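Local coordinates for Xaa-Pro Dipeptidase (Alteromonas macleodii, PDB 2QS8), which probably acts as a metal-dependent peptidase of the amidohydrolase superfamily, hydrolysing small peptides at an active site seen here with magnesium and methionine, at residues H12-D18 with R57-P63; I17-Q23 with M352-Q356; A381-K387 with V400-D406. All coordinates share one frame; numbering follows the deposited sequence.

Contact 1: residues H12-D18 with R57-P63; sequences HAGKLID and RDHTVLP
Ile-17 carries much of the apolar contact with 57-63. Ile-17 CB lies 4.0 Å from Val-61 O, the oxygen that also accepts the Ile-17 amide. With chi1 at -61°, CG1 lies beside the backbone N and heads for the methyl of Thr-60, while CG2 turns off anti to that N, toward helix 351-357. The chain runs on extended through chi2, and Ile-17 CD1 ends between Thr-60 CG2 at 4.1 Å and Leu-62 CD2 at 3.8 Å, the isoleucine and leucine lying side by side and pointing the same way.

Two parallel bridges, Lys-15 with Thr-60 and Leu-16 with Val-61, set this register. Lys-15 N donates to His-59 O, Val-61 N returns to Lys-15 O at 2.9 Å, and Ile-17 N meets Val-61 O at 2.9 Å with a nearly straight N-H of 173°. On the face of Lys-15, its CB rests 3.6 Å from Thr-60 OG1, a hydroxyl bonded to Gly-388 O. On the face of Leu-16, Val-61 puts CG2 against Ala-13 CB at 3.5 Å and CG1 beside Leu-16 CD1. Gly-14 occupies the corner of its chain, with CA 3.0 Å from Arg-57 O.

Strand 9-16 thus lies against strand 60-67 in the small beta domain that accompanies the barrel in many amidohydrolases. Strand 28-33 covers Leu-16, strand 383-386 packs against Val-61 and Leu-62, and helix 351-357 lies over Ile-17 and Leu-62.

Contact 2: residues I17-Q23 with M352-Q356; sequences IDGKSDQ and MKAIQ
Gln-356 and the loop 17-23 are joined most firmly through one water, which accepts from Gln-356 NE2 at 2.9 Å and donates to Ser-21 O at 2.7 Å; a weak bond from Gly-19 N also reaches it. The loop is shaped by an Asx turn. Asp-18 OD1 takes the amide of Lys-20 from above the carboxylate plane and that of Ser-21 on its syn lone pair, so one oxygen grips two successive N-H groups. An ST turn follows, with Gln-23 N donating to Ser-21 OG. Gly-19 has a positive phi of 103°, where a side chain would press on the preceding carbonyl oxygen.

Charge adds a weaker layer, with Asp-22 and Lys-353 toward solvent. Asp-22 OD1 forms a long salt bridge to Lys-353 NZ at 3.4 Å and accepts a weak, bent bond from Gln-356 NE2 at 3.3 Å. The Asp-22 and Gln-356 side chains cross at about a right angle, and the carboxylate and amide planes are 58° apart. Lys-353 comes round to this carboxylate by a bend at chi2, although its CB points away from the loop. Lys-20 turns elsewhere, to a salt bridge with Glu-376.

Farther in, the contact becomes apolar and more buried. Ile-17 CD1 meets Ile-355 CD1 at 3.8 Å, the two side chains crossing at about a right angle, in a core to which Leu-62 and Ile-391 also contribute. Met-352, a selenomethionine, starts with CG anti to its backbone N (chi1 175°) and then bends at chi2 and chi3, sliding past Ile-17 in the opposite direction. Met-352 SE lies 3.6 Å from Ile-17 CG2, and Met-352 CE stops 3.5 Å from Ser-21 O.

Contact 3: residues A381-K387 with V400-D406; sequences ADLIAVK and VDVVIKD
The carboxylate of Asp-382 meets Asp-406 end-on: Asp-406 N donates to Asp-382 OD1 at 2.8 Å, nearly in line with the C-O bond, while Asp-382 OD2 pairs with Arg-136. The same arginine takes Asp-406 OD1, so one guanidinium bridges two acids and probably eases their like charge. Lys-405 CA touches Asp-382 OD1 at 3.5 Å. At the far end the carboxylate of Asp-401 lies beside the backbone, its OD1 3.6 Å from Val-386 CA.

Between these ends the strands run antiparallel, their axes 4.7 Å apart and at 169°, and Leu-383 and Ile-404 exchange both backbone bonds. A classic beta bulge interrupts the pairing, where Asp-401 and Val-402 together face Ala-385: Ala-385 N donates to Val-402 O, and Ala-385 O accepts from Asp-401 N at 3.2 Å.

One face carries Leu-383, Ala-385, Val-402 and Ile-404, with Ala-385 CB tight on Val-402 CB at 3.6 Å. On the other, Val-400 sends CG1, anti to its backbone N (chi1 172°), to Ile-384 CB at 4.0 Å. Strand 408-411 flanks 400-405 on its outer side; strand 60-67 flanks 383-386.

How the contacts relate
Strand 60-67 ties the contacts together. It pairs with 12-18 in contact 1 and, on its other edge, with 381-387 of contact 3, where Leu-62 N and Ile-384 O stand 2.9 Å apart in a probable hydrogen bond; these two centres are about 10 Å apart. Contact 2 continues contact 1 through the shared Ile-17 and Asp-18, its centre about 12 Å away, and Leu-62 CD2 touches Ile-355 CG2 at 4.0 Å. Contacts 2 and 3 do not meet, their nearest atoms about 7 Å apart. None of the segments holds a magnesium or methionine ligand, but the chain runs on from strand 60-67 to the magnesium-binding His-69 and His-71.

Contact 1: residues H12-D18 with R57-P63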
loop_
_atom_site.group_PDB
_atom_site.type_symbol
_atom_site.label_atom_id
_atom_site.label_comp_id
_atom_site.label_asym_id
_atom_site.label_seq_id
_atom_site.Cartn_x
_atom_site.Cartn_y
_atom_site.Cartn_z
ATOM N N HIS A 12 -31.523 11.603 51.419
ATOM C CA HIS A 12 -31.512 10.723 52.580
ATOM C C HIS A 12 -31.547 9.316 52.017
ATOM O O HIS A 12 -32.567 8.874 51.478
ATOM C CB HIS A 12 -32.742 10.964 53.457
ATOM C CG HIS A 12 -32.602 12.115 54.404
ATOM N ND1 HIS A 12 -33.666 12.607 55.130
ATOM C CD2 HIS A 12 -31.525 12.849 54.769
ATOM C CE1 HIS A 12 -33.249 13.596 55.901
ATOM N NE2 HIS A 12 -31.954 13.764 55.699
ATOM N N ALA A 13 -30.429 8.613 52.124
ATOM C CA ALA A 13 -30.358 7.261 51.608
ATOM C C ALA A 13 -30.512 6.196 52.699
ATOM O O ALA A 13 -29.681 6.093 53.606
ATOM C CB ALA A 13 -29.046 7.064 50.859
ATOM N N GLY A 14 -31.585 5.413 52.592
ATOM C CA GLY A 14 -31.843 4.355 53.550
ATOM C C GLY A 14 -30.606 3.498 53.643
ATOM O O GLY A 14 -30.057 3.286 54.727
ATOM N N LYS A 15 -30.165 3.012 52.489
ATOM C CA LYS A 15 -28.966 2.198 52.399
ATOM C C LYS A 15 -28.073 2.772 51.301
ATOM O O LYS A 15 -28.554 3.443 50.382
ATOM C CB LYS A 15 -29.326 0.741 52.109
ATOM C CG LYS A 15 -30.077 0.078 53.252
ATOM C CD LYS A 15 -30.056 -1.427 53.122
ATOM C CE LYS A 15 -30.629 -2.098 54.363
ATOM N NZ LYS A 15 -30.453 -3.578 54.291
ATOM N N LEU A 16 -26.773 2.525 51.404
ATOM C CA LEU A 16 -25.847 3.061 50.422
ATOM C C LEU A 16 -24.696 2.140 50.045
ATOM O O LEU A 16 -23.913 1.726 50.901
ATOM C CB LEU A 16 -25.264 4.384 50.918
ATOM C CG LEU A 16 -24.119 4.981 50.083
ATOM C CD1 LEU A 16 -24.673 5.517 48.773
ATOM C CD2 LEU A 16 -23.430 6.108 50.851
ATOM N N ILE A 17 -24.620 1.817 48.753
ATOM C CA ILE A 17 -23.532 1.021 48.207
ATOM C C ILE A 17 -22.752 2.115 47.475
ATOM O O ILE A 17 -23.210 2.632 46.454
ATOM C CB ILE A 17 -24.045 -0.046 47.217
ATOM C CG1 ILE A 17 -24.998 -1.004 47.939
ATOM C CG2 ILE A 17 -22.874 -0.825 46.627
ATOM C CD1 ILE A 17 -25.591 -2.070 47.048
ATOM N N ASP A 18 -21.593 2.487 48.005
ATOM C CA ASP A 18 -20.823 3.570 47.412
ATOM C C ASP A 18 -19.865 3.242 46.268
ATOM O O ASP A 18 -19.370 4.152 45.611
ATOM C CB ASP A 18 -20.077 4.358 48.506
ATOM C CG ASP A 18 -18.904 3.595 49.110
ATOM O OD1 ASP A 18 -18.580 2.482 48.654
ATOM O OD2 ASP A 18 -18.289 4.130 50.056
ATOM N N ARG A 57 -35.174 7.215 52.046
ATOM C CA ARG A 57 -34.933 6.420 53.247
ATOM C C ARG A 57 -35.378 4.975 53.057
ATOM O O ARG A 57 -34.857 4.067 53.699
ATOM C CB ARG A 57 -35.658 7.045 54.447
ATOM C CG ARG A 57 -35.153 8.436 54.829
ATOM C CD ARG A 57 -36.023 9.072 55.901
ATOM N NE ARG A 57 -37.328 9.470 55.381
ATOM C CZ ARG A 57 -38.460 9.435 56.079
ATOM N NH1 ARG A 57 -38.455 9.014 57.340
ATOM N NH2 ARG A 57 -39.600 9.814 55.515
ATOM N N ASP A 58 -36.327 4.761 52.154
ATOM C CA ASP A 58 -36.839 3.421 51.887
ATOM C C ASP A 58 -36.176 2.785 50.660
ATOM O O ASP A 58 -36.618 1.747 50.174
ATOM C CB ASP A 58 -38.360 3.485 51.708
ATOM C CG ASP A 58 -38.781 4.394 50.561
ATOM O OD1 ASP A 58 -38.165 5.469 50.377
ATOM O OD2 ASP A 58 -39.741 4.042 49.844
ATOM N N HIS A 59 -35.101 3.406 50.182
ATOM C CA HIS A 59 -34.369 2.928 49.010
ATOM C C HIS A 59 -32.897 2.650 49.297
ATOM O O HIS A 59 -32.347 3.079 50.311
ATOM C CB HIS A 59 -34.418 3.966 47.895
ATOM C CG HIS A 59 -35.781 4.194 47.328
ATOM N ND1 HIS A 59 -36.209 3.598 46.161
ATOM C CD2 HIS A 59 -36.801 4.977 47.749
ATOM C CE1 HIS A 59 -37.434 4.008 45.885
ATOM N NE2 HIS A 59 -37.817 4.846 46.833
ATOM N N THR A 60 -32.271 1.918 48.379
ATOM C CA THR A 60 -30.855 1.625 48.451
ATOM C C THR A 60 -30.278 2.445 47.303
ATOM O O THR A 60 -30.707 2.305 46.157
ATOM C CB THR A 60 -30.551 0.140 48.211
ATOM O OG1 THR A 60 -31.072 -0.644 49.295
ATOM C CG2 THR A 60 -29.044 -0.084 48.092
ATOM N N VAL A 61 -29.337 3.327 47.623
ATOM C CA VAL A 61 -28.708 4.180 46.629
ATOM C C VAL A 61 -27.385 3.568 46.172
ATOM O O VAL A 61 -26.656 2.963 46.969
ATOM C CB VAL A 61 -28.452 5.603 47.203
ATOM C CG1 VAL A 61 -27.668 6.441 46.206
ATOM C CG2 VAL A 61 -29.781 6.277 47.533
ATOM N N LEU A 62 -27.094 3.705 44.882
ATOM C CA LEU A 62 -25.850 3.194 44.319
ATOM C C LEU A 62 -25.315 4.229 43.333
ATOM O O LEU A 62 -26.023 5.159 42.943
ATOM C CB LEU A 62 -26.078 1.872 43.571
ATOM C CG LEU A 62 -26.929 0.763 44.198
ATOM C CD1 LEU A 62 -28.392 1.006 43.873
ATOM C CD2 LEU A 62 -26.506 -0.593 43.662
ATOM N N PRO A 63 -24.040 4.110 42.947
ATOM C CA PRO A 63 -23.573 5.112 41.992
ATOM C C PRO A 63 -24.119 4.695 40.623
ATOM O O PRO A 63 -24.550 3.554 40.459
ATOM C CB PRO A 63 -22.051 5.019 42.100
ATOM C CG PRO A 63 -21.807 3.614 42.524
ATOM C CD PRO A 63 -22.932 3.298 43.473
#

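Contact 2: residues I17-Q23 with M352-Q356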
loop_
_atom_site.group_PDB
_atom_site.type_symbol
_atom_site.label_atom_id
_atom_site.label_comp_id
_atom_site.label_asym_id
_atom_site.label_seq_id
_atom_site.Cartn_x
_atom_site.Cartn_y
_atom_site.Cartn_z
ATOM N N ILE A 17 -24.620 1.817 48.753
ATOM C CA ILE A 17 -23.532 1.021 48.207
ATOM C C ILE A 17 -22.752 2.115 47.475
ATOM O O ILE A 17 -23.210 2.632 46.454
ATOM C CB ILE A 17 -24.045 -0.046 47.217
ATOM C CG1 ILE A 17 -24.998 -1.004 47.939
ATOM C CG2 ILE A 17 -22.874 -0.825 46.627
ATOM C CD1 ILE A 17 -25.591 -2.070 47.048
ATOM N N ASP A 18 -21.593 2.487 48.005
ATOM C CA ASP A 18 -20.823 3.570 47.412
ATOM C C ASP A 18 -19.865 3.242 46.268
ATOM O O ASP A 18 -19.370 4.152 45.611
ATOM C CB ASP A 18 -20.077 4.358 48.506
ATOM C CG ASP A 18 -18.904 3.595 49.110
ATOM O OD1 ASP A 18 -18.580 2.482 48.654
ATOM O OD2 ASP A 18 -18.289 4.130 50.056
ATOM N N GLY A 19 -19.601 1.961 46.034
ATOM C CA GLY A 19 -18.708 1.594 44.952
ATOM C C GLY A 19 -17.310 1.203 45.376
ATOM O O GLY A 19 -16.628 0.486 44.648
ATOM N N LYS A 20 -16.881 1.673 46.543
ATOM C CA LYS A 20 -15.552 1.366 47.069
ATOM C C LYS A 20 -15.639 0.377 48.230
ATOM O O LYS A 20 -15.039 -0.698 48.190
ATOM C CB LYS A 20 -14.863 2.645 47.551
ATOM C CG LYS A 20 -14.370 3.567 46.447
ATOM C CD LYS A 20 -12.892 3.345 46.166
ATOM C CE LYS A 20 -12.390 4.275 45.071
ATOM N NZ LYS A 20 -12.671 5.707 45.366
ATOM N N SER A 21 -16.393 0.753 49.257
ATOM C CA SER A 21 -16.565 -0.082 50.442
ATOM C C SER A 21 -17.330 -1.365 50.150
ATOM O O SER A 21 -18.376 -1.337 49.498
ATOM C CB SER A 21 -17.302 0.693 51.536
ATOM O OG SER A 21 -17.652 -0.166 52.608
ATOM N N ASP A 22 -16.810 -2.488 50.642
ATOM C CA ASP A 22 -17.459 -3.773 50.439
ATOM C C ASP A 22 -18.649 -3.912 51.376
ATOM O O ASP A 22 -19.289 -4.959 51.420
ATOM C CB ASP A 22 -16.480 -4.921 50.702
ATOM C CG ASP A 22 -15.272 -4.876 49.795
ATOM O OD1 ASP A 22 -15.454 -4.741 48.563
ATOM O OD2 ASP A 22 -14.140 -4.985 50.311
ATOM N N GLN A 23 -18.949 -2.850 52.116
ATOM C CA GLN A 23 -20.055 -2.869 53.070
ATOM C C GLN A 23 -21.241 -2.020 52.655
ATOM O O GLN A 23 -21.075 -0.937 52.101
ATOM C CB GLN A 23 -19.577 -2.368 54.439
ATOM C CG GLN A 23 -18.298 -3.019 54.934
ATOM C CD GLN A 23 -18.413 -4.526 55.008
ATOM O OE1 GLN A 23 -19.332 -5.056 55.632
ATOM N NE2 GLN A 23 -17.482 -5.227 54.368
HETATM N N MSE A 352 -21.846 -8.041 45.585
HETATM C CA MSE A 352 -21.162 -6.769 45.757
HETATM C C MSE A 352 -20.044 -6.586 44.740
HETATM O O MSE A 352 -19.835 -5.489 44.222
HETATM C CB MSE A 352 -20.611 -6.645 47.186
HETATM C CG MSE A 352 -19.785 -5.388 47.421
HETATM SE SE MSE A 352 -20.874 -3.787 47.120
HETATM C CE MSE A 352 -21.331 -3.213 48.966
ATOM N N LYS A 353 -19.323 -7.665 44.460
ATOM C CA LYS A 353 -18.236 -7.606 43.495
ATOM C C LYS A 353 -18.805 -7.316 42.114
ATOM O O LYS A 353 -18.176 -6.631 41.307
ATOM C CB LYS A 353 -17.464 -8.919 43.475
ATOM C CG LYS A 353 -15.986 -8.759 43.812
ATOM C CD LYS A 353 -15.763 -8.103 45.179
ATOM C CE LYS A 353 -14.273 -8.012 45.513
ATOM N NZ LYS A 353 -14.022 -7.279 46.786
ATOM N N ALA A 354 -20.002 -7.827 41.858
ATOM C CA ALA A 354 -20.664 -7.610 40.586
ATOM C C ALA A 354 -21.020 -6.135 40.437
ATOM O O ALA A 354 -20.790 -5.545 39.384
ATOM C CB ALA A 354 -21.919 -8.471 40.490
ATOM N N ILE A 355 -21.577 -5.536 41.486
ATOM C CA ILE A 355 -21.940 -4.126 41.424
ATOM C C ILE A 355 -20.698 -3.245 41.273
ATOM O O ILE A 355 -20.738 -2.214 40.605
ATOM C CB ILE A 355 -22.715 -3.689 42.676
ATOM C CG1 ILE A 355 -24.014 -4.483 42.772
ATOM C CG2 ILE A 355 -23.022 -2.206 42.602
ATOM C CD1 ILE A 355 -24.793 -4.249 44.035
ATOM N N GLN A 356 -19.594 -3.660 41.890
ATOM C CA GLN A 356 -18.365 -2.883 41.798
ATOM C C GLN A 356 -17.781 -2.975 40.390
ATOM O O GLN A 356 -17.067 -2.077 39.947
ATOM C CB GLN A 356 -17.346 -3.358 42.848
ATOM C CG GLN A 356 -17.862 -3.211 44.278
ATOM C CD GLN A 356 -16.814 -3.491 45.338
ATOM O OE1 GLN A 356 -16.076 -4.464 45.259
ATOM N NE2 GLN A 356 -16.763 -2.635 46.351
HETATM O O HOH W 1 -19.008 -0.858 46.939
#

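Contact 3: residues A381-K387 with V400-D406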
loop_
_atom_site.group_PDB
_atom_site.type_symbol
_atom_site.label_atom_id
_atom_site.label_comp_id
_atom_site.label_asym_id
_atom_site.label_seq_id
_atom_site.Cartn_x
_atom_site.Cartn_y
_atom_site.Cartn_z
ATOM N N ALA A 381 -22.047 13.866 40.325
ATOM C CA ALA A 381 -23.298 13.372 40.883
ATOM C C ALA A 381 -24.132 12.482 39.959
ATOM O O ALA A 381 -25.131 12.918 39.381
ATOM C CB ALA A 381 -24.146 14.549 41.376
ATOM N N ASP A 382 -23.700 11.232 39.825
ATOM C CA ASP A 382 -24.396 10.233 39.028
ATOM C C ASP A 382 -24.844 9.174 40.034
ATOM O O ASP A 382 -24.028 8.386 40.521
ATOM C CB ASP A 382 -23.449 9.612 37.993
ATOM C CG ASP A 382 -23.350 10.433 36.714
ATOM O OD1 ASP A 382 -23.696 11.636 36.737
ATOM O OD2 ASP A 382 -22.913 9.872 35.683
ATOM N N LEU A 383 -26.134 9.168 40.356
ATOM C CA LEU A 383 -26.661 8.219 41.332
ATOM C C LEU A 383 -27.986 7.580 40.939
ATOM O O LEU A 383 -28.796 8.166 40.220
ATOM C CB LEU A 383 -26.854 8.899 42.696
ATOM C CG LEU A 383 -25.743 9.764 43.296
ATOM C CD1 LEU A 383 -25.789 11.148 42.665
ATOM C CD2 LEU A 383 -25.934 9.866 44.813
ATOM N N ILE A 384 -28.203 6.372 41.435
ATOM C CA ILE A 384 -29.441 5.664 41.176
ATOM C C ILE A 384 -29.945 5.110 42.505
ATOM O O ILE A 384 -29.201 5.059 43.490
ATOM C CB ILE A 384 -29.242 4.483 40.194
ATOM C CG1 ILE A 384 -28.332 3.429 40.826
ATOM C CG2 ILE A 384 -28.648 4.988 38.886
ATOM C CD1 ILE A 384 -28.319 2.101 40.080
ATOM N N ALA A 385 -31.207 4.701 42.532
ATOM C CA ALA A 385 -31.799 4.148 43.740
ATOM C C ALA A 385 -32.768 3.048 43.344
ATOM O O ALA A 385 -33.276 3.043 42.231
ATOM C CB ALA A 385 -32.516 5.231 44.508
ATOM N N VAL A 386 -33.016 2.114 44.255
ATOM C CA VAL A 386 -33.922 1.006 43.985
ATOM C C VAL A 386 -34.498 0.523 45.304
ATOM O O VAL A 386 -33.848 0.647 46.339
ATOM C CB VAL A 386 -33.169 -0.167 43.312
ATOM C CG1 VAL A 386 -32.044 -0.654 44.213
ATOM C CG2 VAL A 386 -34.125 -1.295 43.003
ATOM N N LYS A 387 -35.719 -0.006 45.270
ATOM C CA LYS A 387 -36.356 -0.529 46.471
ATOM C C LYS A 387 -35.883 -1.962 46.654
ATOM O O LYS A 387 -36.092 -2.813 45.789
ATOM C CB LYS A 387 -37.877 -0.505 46.332
ATOM C CG LYS A 387 -38.487 0.883 46.334
ATOM C CD LYS A 387 -39.996 0.806 46.150
ATOM C CE LYS A 387 -40.624 2.185 46.027
ATOM N NZ LYS A 387 -42.095 2.110 45.758
ATOM N N VAL A 400 -34.896 -0.288 39.059
ATOM C CA VAL A 400 -34.284 0.982 39.431
ATOM C C VAL A 400 -35.352 2.036 39.167
ATOM O O VAL A 400 -35.879 2.102 38.067
ATOM C CB VAL A 400 -33.067 1.284 38.558
ATOM C CG1 VAL A 400 -32.581 2.696 38.827
ATOM C CG2 VAL A 400 -31.968 0.261 38.827
ATOM N N ASP A 401 -35.673 2.849 40.165
ATOM C CA ASP A 401 -36.713 3.858 39.995
ATOM C C ASP A 401 -36.250 5.303 40.167
ATOM O O ASP A 401 -37.057 6.234 40.123
ATOM C CB ASP A 401 -37.878 3.565 40.949
ATOM C CG ASP A 401 -37.508 3.769 42.410
ATOM O OD1 ASP A 401 -36.432 3.293 42.830
ATOM O OD2 ASP A 401 -38.300 4.403 43.137
ATOM N N VAL A 402 -34.948 5.493 40.359
ATOM C CA VAL A 402 -34.407 6.835 40.509
ATOM C C VAL A 402 -33.093 6.924 39.758
ATOM O O VAL A 402 -32.199 6.101 39.947
ATOM C CB VAL A 402 -34.173 7.207 42.015
ATOM C CG1 VAL A 402 -33.442 8.548 42.128
ATOM C CG2 VAL A 402 -35.502 7.304 42.742
ATOM N N VAL A 403 -32.975 7.920 38.899
ATOM C CA VAL A 403 -31.755 8.095 38.134
ATOM C C VAL A 403 -31.373 9.561 38.133
ATOM O O VAL A 403 -32.139 10.407 37.668
ATOM C CB VAL A 403 -31.929 7.623 36.666
ATOM C CG1 VAL A 403 -30.635 7.832 35.892
ATOM C CG2 VAL A 403 -32.346 6.161 36.629
ATOM N N ILE A 404 -30.191 9.849 38.673
ATOM C CA ILE A 404 -29.662 11.206 38.725
ATOM C C ILE A 404 -28.370 11.233 37.929
ATOM O O ILE A 404 -27.502 10.388 38.114
ATOM C CB ILE A 404 -29.357 11.655 40.170
ATOM C CG1 ILE A 404 -30.647 11.622 41.000
ATOM C CG2 ILE A 404 -28.776 13.058 40.159
ATOM C CD1 ILE A 404 -30.463 11.929 42.480
ATOM N N LYS A 405 -28.248 12.205 37.041
ATOM C CA LYS A 405 -27.055 12.313 36.219
ATOM C C LYS A 405 -26.591 13.755 36.193
ATOM O O LYS A 405 -27.364 14.659 35.880
ATOM C CB LYS A 405 -27.359 11.844 34.798
ATOM C CG LYS A 405 -26.210 12.027 33.820
ATOM C CD LYS A 405 -26.760 12.063 32.401
ATOM C CE LYS A 405 -25.713 12.454 31.393
ATOM N NZ LYS A 405 -26.349 12.676 30.074
ATOM N N ASP A 406 -25.320 13.953 36.530
ATOM C CA ASP A 406 -24.719 15.276 36.572
ATOM C C ASP A 406 -25.474 16.191 37.537
ATOM O O ASP A 406 -25.672 17.375 37.266
ATOM C CB ASP A 406 -24.694 15.885 35.166
ATOM C CG ASP A 406 -23.483 16.768 34.933
ATOM O OD1 ASP A 406 -22.344 16.307 35.196
ATOM O OD2 ASP A 406 -23.666 17.917 34.478
#